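Local coordinates for protein MIP07328p (Drosophila melanogaster, PDB 6FKK) that probably acts as a chemorepellent axon-guidance cue of the semaphorin family, its extracellular sema domain, here with the PSI domain that follows, probably engaging a receptor on the responding cell, at residues Q10-D14 against S439-L444; P107-T113 against V135-A141; C233-G239 against Q342-R348. All coordinates share one frame; numbering follows the deposited sequence.

Contact 1 (Q10-D14 against S439-L444); sequences QTKQD and SEMQVL
Gln13 puts CG anti to its own backbone N (chi1 177°) and then bends at chi2 (86°), and this turn carries its amide back over the peptide that links Gln442 to Val443. NE2 comes 2.8 Å from Val443 O, a weak, bent hydrogen bond, while OE1 rests beside the aliphatic part of the other glutamine, 3.6 Å from Gln442 CG. The two amide planes are markedly tilted against each other, so they do not stack. Gln442 uses its own amide elsewhere: NE2 turns to Leu444 O at 2.9 Å, and OE1 is taken by Lys414, which also holds the hydroxyl of Thr11.

Beneath these side chains the backbones join in a single bridge. Gln442 N donates to Lys12 O at 3.0 Å, and Asp14 N donates to Gln442 O at 2.8 Å, the latter nearly straight (169°). Gln442 O also receives a CA-H contact from Gln13.

Met441 fills the space between two charged side chains. Its chain runs extended beyond CG, with SD 3.6 Å from Lys12 NZ and, on the opposite side of the sulfur, 3.7 Å from Asp14 CG. The thioether therefore lies between the ammonium and the carboxylate. Asp14 also lies alongside Val443, pointing the same way, with CB 4.0 Å from Val443 CG2; Val473 and His477 pack against this buried aspartate as well.

Strand 432-442 is an edge strand of its four-stranded sheet, and the N-terminal segment crosses its end just before entering strand 18-21, which pairs with strand 469-474. An N-terminal strand completing the last sheet in this way is the ring closure characteristic of the sema-domain beta-propeller.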
loop_
_atom_site.group_PDB
_atom_site.type_symbol
_atom_site.label_atom_id
_atom_site.label_comp_id
_atom_site.label_asym_id
_atom_site.label_seq_id
_atom_site.Cartn_x
_atom_site.Cartn_y
_atom_site.Cartn_z
ATOM N N GLN A 10 6.203 -26.947 -10.783
ATOM C CA GLN A 10 6.238 -27.230 -9.353
ATOM C C GLN A 10 5.045 -26.605 -8.642
ATOM O O GLN A 10 4.500 -27.192 -7.701
ATOM C CB GLN A 10 7.553 -26.733 -8.749
ATOM C CG GLN A 10 7.777 -27.133 -7.293
ATOM C CD GLN A 10 8.197 -28.587 -7.124
ATOM O OE1 GLN A 10 7.951 -29.427 -7.990
ATOM N NE2 GLN A 10 8.841 -28.886 -6.001
ATOM N N THR A 11 4.629 -25.421 -9.078
ATOM C CA THR A 11 3.410 -24.782 -8.604
ATOM C C THR A 11 2.398 -24.737 -9.739
ATOM O O THR A 11 2.757 -24.477 -10.893
ATOM C CB THR A 11 3.683 -23.365 -8.091
ATOM O OG1 THR A 11 4.295 -22.588 -9.130
ATOM C CG2 THR A 11 4.603 -23.403 -6.879
ATOM N N LYS A 12 1.137 -24.995 -9.411
ATOM C CA LYS A 12 0.099 -25.040 -10.432
ATOM C C LYS A 12 -0.248 -23.638 -10.917
ATOM O O LYS A 12 -0.238 -22.674 -10.146
ATOM C CB LYS A 12 -1.147 -25.739 -9.889
ATOM C CG LYS A 12 -1.529 -25.325 -8.478
ATOM C CD LYS A 12 -2.837 -25.973 -8.050
ATOM C CE LYS A 12 -3.057 -25.832 -6.553
ATOM N NZ LYS A 12 -2.924 -24.422 -6.097
ATOM N N GLN A 13 -0.552 -23.531 -12.210
ATOM C CA GLN A 13 -0.931 -22.259 -12.814
ATOM C C GLN A 13 -2.413 -21.992 -12.582
ATOM O O GLN A 13 -3.250 -22.883 -12.761
ATOM C CB GLN A 13 -0.624 -22.270 -14.312
ATOM C CG GLN A 13 -1.060 -21.012 -15.055
ATOM C CD GLN A 13 -0.021 -19.907 -15.009
ATOM O OE1 GLN A 13 1.182 -20.170 -14.994
ATOM N NE2 GLN A 13 -0.482 -18.661 -14.991
ATOM N N ASP A 14 -2.737 -20.762 -12.192
ATOM C CA ASP A 14 -4.112 -20.403 -11.884
ATOM C C ASP A 14 -4.921 -20.219 -13.165
ATOM O O ASP A 14 -4.386 -19.876 -14.223
ATOM C CB ASP A 14 -4.155 -19.127 -11.039
ATOM C CG ASP A 14 -5.468 -18.959 -10.295
ATOM O OD1 ASP A 14 -6.399 -19.758 -10.537
ATOM O OD2 ASP A 14 -5.568 -18.033 -9.460
ATOM N N SER A 439 -3.877 -20.962 -0.722
ATOM C CA SER A 439 -3.308 -21.411 -1.985
ATOM C C SER A 439 -2.131 -20.524 -2.358
ATOM O O SER A 439 -2.059 -19.360 -1.956
ATOM C CB SER A 439 -4.347 -21.392 -3.111
ATOM O OG SER A 439 -4.696 -20.062 -3.455
ATOM N N GLU A 440 -1.212 -21.092 -3.138
ATOM C CA GLU A 440 -0.126 -20.336 -3.757
ATOM C C GLU A 440 -0.004 -20.820 -5.195
ATOM O O GLU A 440 0.495 -21.922 -5.440
ATOM C CB GLU A 440 1.194 -20.513 -3.006
ATOM C CG GLU A 440 2.327 -19.659 -3.564
ATOM C CD GLU A 440 3.638 -19.841 -2.817
ATOM O OE1 GLU A 440 4.407 -20.761 -3.171
ATOM O OE2 GLU A 440 3.897 -19.063 -1.874
ATOM N N MET A 441 -0.466 -20.005 -6.139
ATOM C CA MET A 441 -0.522 -20.394 -7.539
ATOM C C MET A 441 0.242 -19.401 -8.400
ATOM O O MET A 441 0.348 -18.215 -8.071
ATOM C CB MET A 441 -1.969 -20.489 -8.032
ATOM C CG MET A 441 -2.890 -21.279 -7.122
ATOM S SD MET A 441 -4.452 -21.667 -7.933
ATOM C CE MET A 441 -5.423 -22.270 -6.554
ATOM N N GLN A 442 0.772 -19.901 -9.511
ATOM C CA GLN A 442 1.415 -19.052 -10.505
ATOM C C GLN A 442 0.339 -18.382 -11.350
ATOM O O GLN A 442 -0.500 -19.064 -11.949
ATOM C CB GLN A 442 2.357 -19.877 -11.378
ATOM C CG GLN A 442 3.227 -19.050 -12.304
ATOM C CD GLN A 442 4.336 -18.334 -11.563
ATOM O OE1 GLN A 442 4.963 -18.898 -10.667
ATOM N NE2 GLN A 442 4.582 -17.083 -11.932
ATOM N N VAL A 443 0.353 -17.053 -11.395
ATOM C CA VAL A 443 -0.623 -16.275 -12.147
ATOM C C VAL A 443 -0.004 -15.671 -13.403
ATOM O O VAL A 443 -0.511 -15.860 -14.508
ATOM C CB VAL A 443 -1.255 -15.178 -11.262
ATOM C CG1 VAL A 443 -2.086 -14.233 -12.114
ATOM C CG2 VAL A 443 -2.106 -15.807 -10.173
ATOM N N LEU A 444 1.083 -14.936 -13.246
ATOM C CA LEU A 444 1.782 -14.316 -14.362
ATOM C C LEU A 444 2.847 -15.259 -14.897
ATOM O O LEU A 444 3.167 -16.275 -14.273
ATOM C CB LEU A 444 2.397 -12.996 -13.905
ATOM C CG LEU A 444 1.439 -11.908 -13.418
ATOM C CD1 LEU A 444 2.196 -10.613 -13.160
ATOM C CD2 LEU A 444 0.322 -11.692 -14.423
#

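Contact 2 (P107-T113 against V135-A141)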
loop_
_atom_site.group_PDB
_atom_site.type_symbol
_atom_site.label_atom_id
_atom_site.label_comp_id
_atom_site.label_asym_id
_atom_site.label_seq_id
_atom_site.Cartn_x
_atom_site.Cartn_y
_atom_site.Cartn_z
ATOM N N PRO A 107 6.874 17.441 -15.783
ATOM C CA PRO A 107 5.539 17.069 -15.297
ATOM C C PRO A 107 4.555 18.230 -15.348
ATOM O O PRO A 107 4.887 19.370 -15.016
ATOM C CB PRO A 107 5.801 16.615 -13.856
ATOM C CG PRO A 107 7.074 17.283 -13.469
ATOM C CD PRO A 107 7.893 17.356 -14.723
ATOM N N ARG A 108 3.333 17.922 -15.778
ATOM C CA ARG A 108 2.257 18.896 -15.891
ATOM C C ARG A 108 0.981 18.287 -15.326
ATOM O O ARG A 108 0.850 17.067 -15.211
ATOM C CB ARG A 108 2.033 19.327 -17.349
ATOM C CG ARG A 108 3.295 19.742 -18.091
ATOM C CD ARG A 108 3.714 21.160 -17.743
ATOM N NE ARG A 108 2.776 22.146 -18.272
ATOM C CZ ARG A 108 2.984 23.458 -18.250
ATOM N NH1 ARG A 108 4.100 23.945 -17.725
ATOM N NH2 ARG A 108 2.077 24.284 -18.754
ATOM N N CYS A 109 0.034 19.156 -14.972
ATOM C CA CYS A 109 -1.291 18.741 -14.532
ATOM C C CYS A 109 -2.353 19.414 -15.390
ATOM O O CYS A 109 -2.149 20.515 -15.912
ATOM C CB CYS A 109 -1.538 19.078 -13.056
ATOM S SG CYS A 109 -0.638 18.057 -11.861
ATOM N N ARG A 110 -3.495 18.745 -15.528
ATOM C CA ARG A 110 -4.597 19.255 -16.329
ATOM C C ARG A 110 -5.918 19.001 -15.620
ATOM O O ARG A 110 -6.048 18.063 -14.829
ATOM C CB ARG A 110 -4.649 18.612 -17.721
ATOM C CG ARG A 110 -3.711 19.216 -18.751
ATOM C CD ARG A 110 -3.979 18.607 -20.119
ATOM N NE ARG A 110 -2.964 18.964 -21.105
ATOM C CZ ARG A 110 -2.880 18.417 -22.314
ATOM N NH1 ARG A 110 -3.749 17.485 -22.681
ATOM N NH2 ARG A 110 -1.926 18.797 -23.153
ATOM N N HIS A 111 -6.897 19.847 -15.920
ATOM C CA HIS A 111 -8.270 19.667 -15.475
ATOM C C HIS A 111 -9.158 19.418 -16.687
ATOM O O HIS A 111 -9.005 20.073 -17.723
ATOM C CB HIS A 111 -8.765 20.888 -14.695
ATOM C CG HIS A 111 -8.006 21.145 -13.430
ATOM N ND1 HIS A 111 -6.727 21.659 -13.421
ATOM C CD2 HIS A 111 -8.344 20.955 -12.134
ATOM C CE1 HIS A 111 -6.311 21.778 -12.173
ATOM N NE2 HIS A 111 -7.274 21.357 -11.372
ATOM N N TYR A 112 -10.080 18.466 -16.557
ATOM C CA TYR A 112 -10.902 18.026 -17.674
ATOM C C TYR A 112 -12.381 18.145 -17.332
ATOM O O TYR A 112 -12.769 18.258 -16.166
ATOM C CB TYR A 112 -10.577 16.580 -18.074
ATOM C CG TYR A 112 -9.278 16.426 -18.833
ATOM C CD1 TYR A 112 -8.073 16.261 -18.163
ATOM C CD2 TYR A 112 -9.258 16.441 -20.223
ATOM C CE1 TYR A 112 -6.884 16.117 -18.856
ATOM C CE2 TYR A 112 -8.074 16.300 -20.924
ATOM C CZ TYR A 112 -6.890 16.138 -20.237
ATOM O OH TYR A 112 -5.710 15.995 -20.931
ATOM N N THR A 113 -13.203 18.118 -18.378
ATOM C CA THR A 113 -14.654 18.149 -18.233
ATOM C C THR A 113 -15.327 17.407 -19.383
ATOM O O THR A 113 -15.014 17.640 -20.551
ATOM C CB THR A 113 -15.190 19.587 -18.186
ATOM O OG1 THR A 113 -14.703 20.244 -17.010
ATOM C CG2 THR A 113 -16.712 19.584 -18.172
ATOM N N VAL A 135 -9.868 20.364 -22.077
ATOM C CA VAL A 135 -8.774 20.775 -21.197
ATOM C C VAL A 135 -9.179 22.090 -20.536
ATOM O O VAL A 135 -9.154 23.150 -21.165
ATOM C CB VAL A 135 -7.451 20.908 -21.953
ATOM C CG1 VAL A 135 -6.351 21.393 -21.017
ATOM C CG2 VAL A 135 -7.067 19.582 -22.593
ATOM N N SER A 136 -9.549 22.026 -19.255
ATOM C CA SER A 136 -9.913 23.231 -18.521
ATOM C C SER A 136 -8.689 24.007 -18.051
ATOM O O SER A 136 -8.727 25.241 -17.994
ATOM C CB SER A 136 -10.794 22.873 -17.321
ATOM O OG SER A 136 -11.994 22.239 -17.727
ATOM N N ARG A 137 -7.602 23.312 -17.723
ATOM C CA ARG A 137 -6.420 23.959 -17.174
ATOM C C ARG A 137 -5.189 23.142 -17.544
ATOM O O ARG A 137 -5.274 21.948 -17.837
ATOM C CB ARG A 137 -6.542 24.120 -15.651
ATOM C CG ARG A 137 -5.460 24.969 -15.005
ATOM C CD ARG A 137 -5.711 25.153 -13.517
ATOM N NE ARG A 137 -4.613 25.862 -12.866
ATOM C CZ ARG A 137 -4.477 27.184 -12.855
ATOM N NH1 ARG A 137 -5.370 27.950 -13.468
ATOM N NH2 ARG A 137 -3.446 27.742 -12.238
ATOM N N ASP A 138 -4.039 23.815 -17.548
ATOM C CA ASP A 138 -2.750 23.180 -17.800
ATOM C C ASP A 138 -1.687 24.026 -17.118
ATOM O O ASP A 138 -1.533 25.207 -17.447
ATOM C CB ASP A 138 -2.474 23.057 -19.301
ATOM C CG ASP A 138 -1.318 22.119 -19.615
ATOM O OD1 ASP A 138 -0.380 22.016 -18.796
ATOM O OD2 ASP A 138 -1.348 21.485 -20.692
ATOM N N VAL A 139 -0.958 23.429 -16.174
ATOM C CA VAL A 139 -0.014 24.155 -15.331
ATOM C C VAL A 139 1.104 23.204 -14.915
ATOM O O VAL A 139 0.998 21.984 -15.058
ATOM C CB VAL A 139 -0.713 24.767 -14.094
ATOM C CG1 VAL A 139 -0.959 23.702 -13.026
ATOM C CG2 VAL A 139 0.075 25.949 -13.537
ATOM N N GLU A 140 2.189 23.778 -14.394
ATOM C CA GLU A 140 3.316 23.003 -13.890
ATOM C C GLU A 140 2.867 22.007 -12.825
ATOM O O GLU A 140 1.883 22.224 -12.112
ATOM C CB GLU A 140 4.374 23.934 -13.300
ATOM C CG GLU A 140 3.817 24.903 -12.262
ATOM C CD GLU A 140 4.835 25.294 -11.210
ATOM O OE1 GLU A 140 5.756 24.492 -10.948
ATOM O OE2 GLU A 140 4.716 26.404 -10.644
ATOM N N ALA A 141 3.615 20.905 -12.713
ATOM C CA ALA A 141 3.361 19.888 -11.697
ATOM C C ALA A 141 4.604 19.596 -10.863
ATOM O O ALA A 141 4.714 18.509 -10.284
ATOM C CB ALA A 141 2.842 18.599 -12.332
#
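Arg110 and Asp138 form a non-hydrogen-bonded pair of the antiparallel strands 108-112 and 135-140, and the arginine can be followed outward across its neighbour. CB lies 3.4 Å from Arg137 O, and CG stays over that same carbonyl. CG is anti to the carbonyl carbon (chi1 -82°) and the chain continues extended, which carries CD past Val135, 3.8 Å from its CG1. NE then makes a salt bridge to Asp138 OD2 at 3.0 Å (161°); the oxygen sits in the guanidinium plane, whereas the nitrogen comes from above the carboxylate plane. At the tip NH1 gives a hydrogen bond to Tyr112 OH, 3.0 Å away, with Val135 CG2 close by, and Trp62 makes a cation-pi contact with the group.

The other carboxylate oxygen belongs to Arg108, completing a three-residue salt-bridge network. Bent at chi2 and chi3, this side chain brings NE into a salt bridge with Asp138 OD1 at 3.2 Å, on the syn side, with a weaker bond from NH2, while one guanidinium face lies against the Val139-Glu140 peptide.

The other face of the sheet, away from Arg110 and Asp138, carries Cys109, whose SG is disulfide-bonded to Cys100 and touches Ala141 CB at 3.6 Å, and His111, whose ND1 packs against Arg137 CB. Ser136 and Arg137 together face His111 in a classic beta bulge.

Replacing Arg110 by a leucine would probably leave Asp138 OD2 without its mate, take the NH1 donor from Tyr112 OH and deprive Trp62 of its cation. With two guanidinium groups sharing one carboxylate, Asp138 is likely to stay ionised, and its charge ties strand 135-140, outermost in its four-stranded sheet within this chain, to two alternate residues of strand 108-112.

Contact 3 (C233-G239 against Q342-R348); sequences CKNDRGG and QCVEDSR
Cys233 to Asp236 form a type I beta turn at the end of strand 225-233, and the chain then runs on without regular structure to Gly238, whose positive phi favours glycine, beside the loop that leads from Gln342 into a short 3-10 segment at Ser347. This is a disulfide-linked pair of sema-domain loops: the second belongs to the helix-bearing excursion between strands 298-305 and 377-380, consistent with the extrusion known from other semaphorins.

Ser347 is the polar hub. With OG placed between its backbone N and carbonyl carbon (chi1 57°), the hydroxyl accepts a hydrogen bond from Arg237 N at 2.9 Å and lies 2.7 Å from Gly238 O. Asp236 OD1 is close to it too, and receives Gly238 N at 2.9 Å in an Asx turn. The other oxygen, OD2, is bound by Thr248 N and Ser249 OG, so the buried carboxylate is held at both oxygens.

Further along, Asp346 is shared by two neighbouring arginines. Its carboxylate stacks on one face of the Arg237 guanidinium, the planes 28° apart, with OD1 3.5 Å from Arg237 NH1; no N-H points at the oxygen, so the attraction is one of charge alone. The same OD1 lies over the centre of the Arg348 guanidinium and accepts Arg348 N at 3.2 Å, a second Asx turn. The shared anion would help offset the nearness of the two guanidinium groups, whose planes are well tilted against each other.

At the turn end, Asn235 brings OD1 to 3.4 Å from Cys343 CB and ND2 to 2.8 Å from Val344 O. Alongside it the disulfide closes, Cys233 SG to Cys343 SG 2.0 Å, with a CB-SG-SG-CB torsion of -85°.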
loop_
_atom_site.group_PDB
_atom_site.type_symbol
_atom_site.label_atom_id
_atom_site.label_comp_id
_atom_site.label_asym_id
_atom_site.label_seq_id
_atom_site.Cartn_x
_atom_site.Cartn_y
_atom_site.Cartn_z
ATOM N N CYS A 233 -1.154 17.584 9.382
ATOM C CA CYS A 233 -2.495 18.114 9.592
ATOM C C CYS A 233 -2.994 18.746 8.301
ATOM O O CYS A 233 -2.267 19.502 7.649
ATOM C CB CYS A 233 -2.508 19.146 10.720
ATOM S SG CYS A 233 -2.228 18.496 12.387
ATOM N N LYS A 234 -4.237 18.438 7.930
ATOM C CA LYS A 234 -4.785 19.004 6.703
ATOM C C LYS A 234 -5.054 20.497 6.845
ATOM O O LYS A 234 -4.924 21.244 5.869
ATOM C CB LYS A 234 -6.061 18.263 6.303
ATOM C CG LYS A 234 -5.856 16.778 6.043
ATOM C CD LYS A 234 -7.086 16.134 5.416
ATOM C CE LYS A 234 -8.279 16.166 6.355
ATOM N NZ LYS A 234 -9.411 15.334 5.857
ATOM N N ASN A 235 -5.414 20.950 8.047
ATOM C CA ASN A 235 -5.684 22.358 8.305
ATOM C C ASN A 235 -4.418 23.170 8.554
ATOM O O ASN A 235 -4.505 24.290 9.075
ATOM C CB ASN A 235 -6.638 22.500 9.494
ATOM C CG ASN A 235 -5.983 22.143 10.814
ATOM O OD1 ASN A 235 -5.051 21.339 10.865
ATOM N ND2 ASN A 235 -6.470 22.742 11.896
ATOM N N ASP A 236 -3.253 22.632 8.204
ATOM C CA ASP A 236 -2.002 23.351 8.395
ATOM C C ASP A 236 -1.942 24.546 7.451
ATOM O O ASP A 236 -2.133 24.404 6.239
ATOM C CB ASP A 236 -0.816 22.414 8.156
ATOM C CG ASP A 236 0.468 22.904 8.810
ATOM O OD1 ASP A 236 0.623 24.131 8.992
ATOM O OD2 ASP A 236 1.326 22.057 9.142
ATOM N N ARG A 237 -1.696 25.732 8.010
ATOM C CA ARG A 237 -1.541 26.951 7.228
ATOM C C ARG A 237 -0.104 27.462 7.238
ATOM O O ARG A 237 0.138 28.627 6.903
ATOM C CB ARG A 237 -2.477 28.047 7.739
ATOM C CG ARG A 237 -3.953 27.702 7.734
ATOM C CD ARG A 237 -4.765 28.938 8.090
ATOM N NE ARG A 237 -6.045 28.614 8.712
ATOM C CZ ARG A 237 -6.831 29.510 9.299
ATOM N NH1 ARG A 237 -6.464 30.783 9.343
ATOM N NH2 ARG A 237 -7.981 29.135 9.846
ATOM N N GLY A 238 0.852 26.622 7.622
ATOM C CA GLY A 238 2.223 27.060 7.768
ATOM C C GLY A 238 2.444 27.821 9.062
ATOM O O GLY A 238 1.531 28.065 9.852
ATOM N N GLY A 239 3.700 28.202 9.277
ATOM C CA GLY A 239 4.080 28.927 10.465
ATOM C C GLY A 239 4.287 30.404 10.204
ATOM O O GLY A 239 4.004 30.917 9.116
ATOM N N GLN A 342 -0.197 18.535 17.061
ATOM C CA GLN A 342 -1.605 18.752 17.365
ATOM C C GLN A 342 -2.168 19.816 16.431
ATOM O O GLN A 342 -1.638 20.929 16.353
ATOM C CB GLN A 342 -1.765 19.170 18.827
ATOM C CG GLN A 342 -3.029 19.945 19.138
ATOM C CD GLN A 342 -3.085 20.390 20.587
ATOM O OE1 GLN A 342 -2.514 19.746 21.468
ATOM N NE2 GLN A 342 -3.768 21.502 20.842
ATOM N N CYS A 343 -3.240 19.473 15.722
ATOM C CA CYS A 343 -3.760 20.327 14.654
ATOM C C CYS A 343 -4.418 21.562 15.256
ATOM O O CYS A 343 -5.583 21.532 15.660
ATOM C CB CYS A 343 -4.739 19.555 13.778
ATOM S SG CYS A 343 -4.079 18.018 13.081
ATOM N N VAL A 344 -3.667 22.657 15.310
ATOM C CA VAL A 344 -4.182 23.942 15.767
ATOM C C VAL A 344 -5.013 24.574 14.657
ATOM O O VAL A 344 -4.788 24.320 13.467
ATOM C CB VAL A 344 -3.005 24.842 16.202
ATOM C CG1 VAL A 344 -1.907 24.815 15.151
ATOM C CG2 VAL A 344 -3.459 26.268 16.467
ATOM N N GLU A 345 -6.000 25.389 15.044
ATOM C CA GLU A 345 -6.869 26.038 14.066
ATOM C C GLU A 345 -6.063 26.887 13.087
ATOM O O GLU A 345 -6.140 26.695 11.868
ATOM C CB GLU A 345 -7.923 26.886 14.780
ATOM C CG GLU A 345 -8.872 27.607 13.834
ATOM C CD GLU A 345 -9.895 28.461 14.564
ATOM O OE1 GLU A 345 -10.055 28.281 15.790
ATOM O OE2 GLU A 345 -10.536 29.312 13.912
ATOM N N ASP A 346 -5.282 27.833 13.601
ATOM C CA ASP A 346 -4.437 28.693 12.773
ATOM C C ASP A 346 -2.988 28.485 13.203
ATOM O O ASP A 346 -2.539 29.058 14.203
ATOM C CB ASP A 346 -4.851 30.159 12.890
ATOM C CG ASP A 346 -4.158 31.049 11.870
ATOM O OD1 ASP A 346 -3.372 30.522 11.053
ATOM O OD2 ASP A 346 -4.403 32.275 11.882
ATOM N N SER A 347 -2.256 27.670 12.441
ATOM C CA SER A 347 -0.867 27.365 12.764
ATOM C C SER A 347 0.062 28.556 12.569
ATOM O O SER A 347 1.196 28.516 13.058
ATOM C CB SER A 347 -0.379 26.187 11.921
ATOM O OG SER A 347 -0.527 26.454 10.538
ATOM N N ARG A 348 -0.384 29.604 11.869
ATOM C CA ARG A 348 0.436 30.801 11.723
ATOM C C ARG A 348 0.635 31.526 13.047
ATOM O O ARG A 348 1.565 32.328 13.167
ATOM C CB ARG A 348 -0.192 31.751 10.699
ATOM C CG ARG A 348 -0.419 31.129 9.331
ATOM C CD ARG A 348 -0.848 32.171 8.306
ATOM N NE ARG A 348 -2.178 31.900 7.769
ATOM C CZ ARG A 348 -3.279 32.544 8.139
ATOM N NH1 ARG A 348 -3.211 33.506 9.050
ATOM N NH2 ARG A 348 -4.448 32.230 7.597
#

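Starting at the N terminus, residues 10-14 open the widest loop, which shuts only when the chain reaches 439-444 in contact 1; the other two contacts fall within that span. Contact 2 closes first, joining neighbouring strands of one four-stranded sheet across a connection of 21 residues that is largely not modelled. Contact 3 opens later, so the two stand in series and none of the loops cross. Centres of contacts 1 and 3 are 50 Å apart, on opposite sides of the chain's centre. Contact 1 ties the N-terminal lead-in to the end of strand 432-442, the edge of the sheet before the last, contact 2 the edge of a single sheet, contact 3 the excursion after strand 298-305 to the loop that follows strand 225-233.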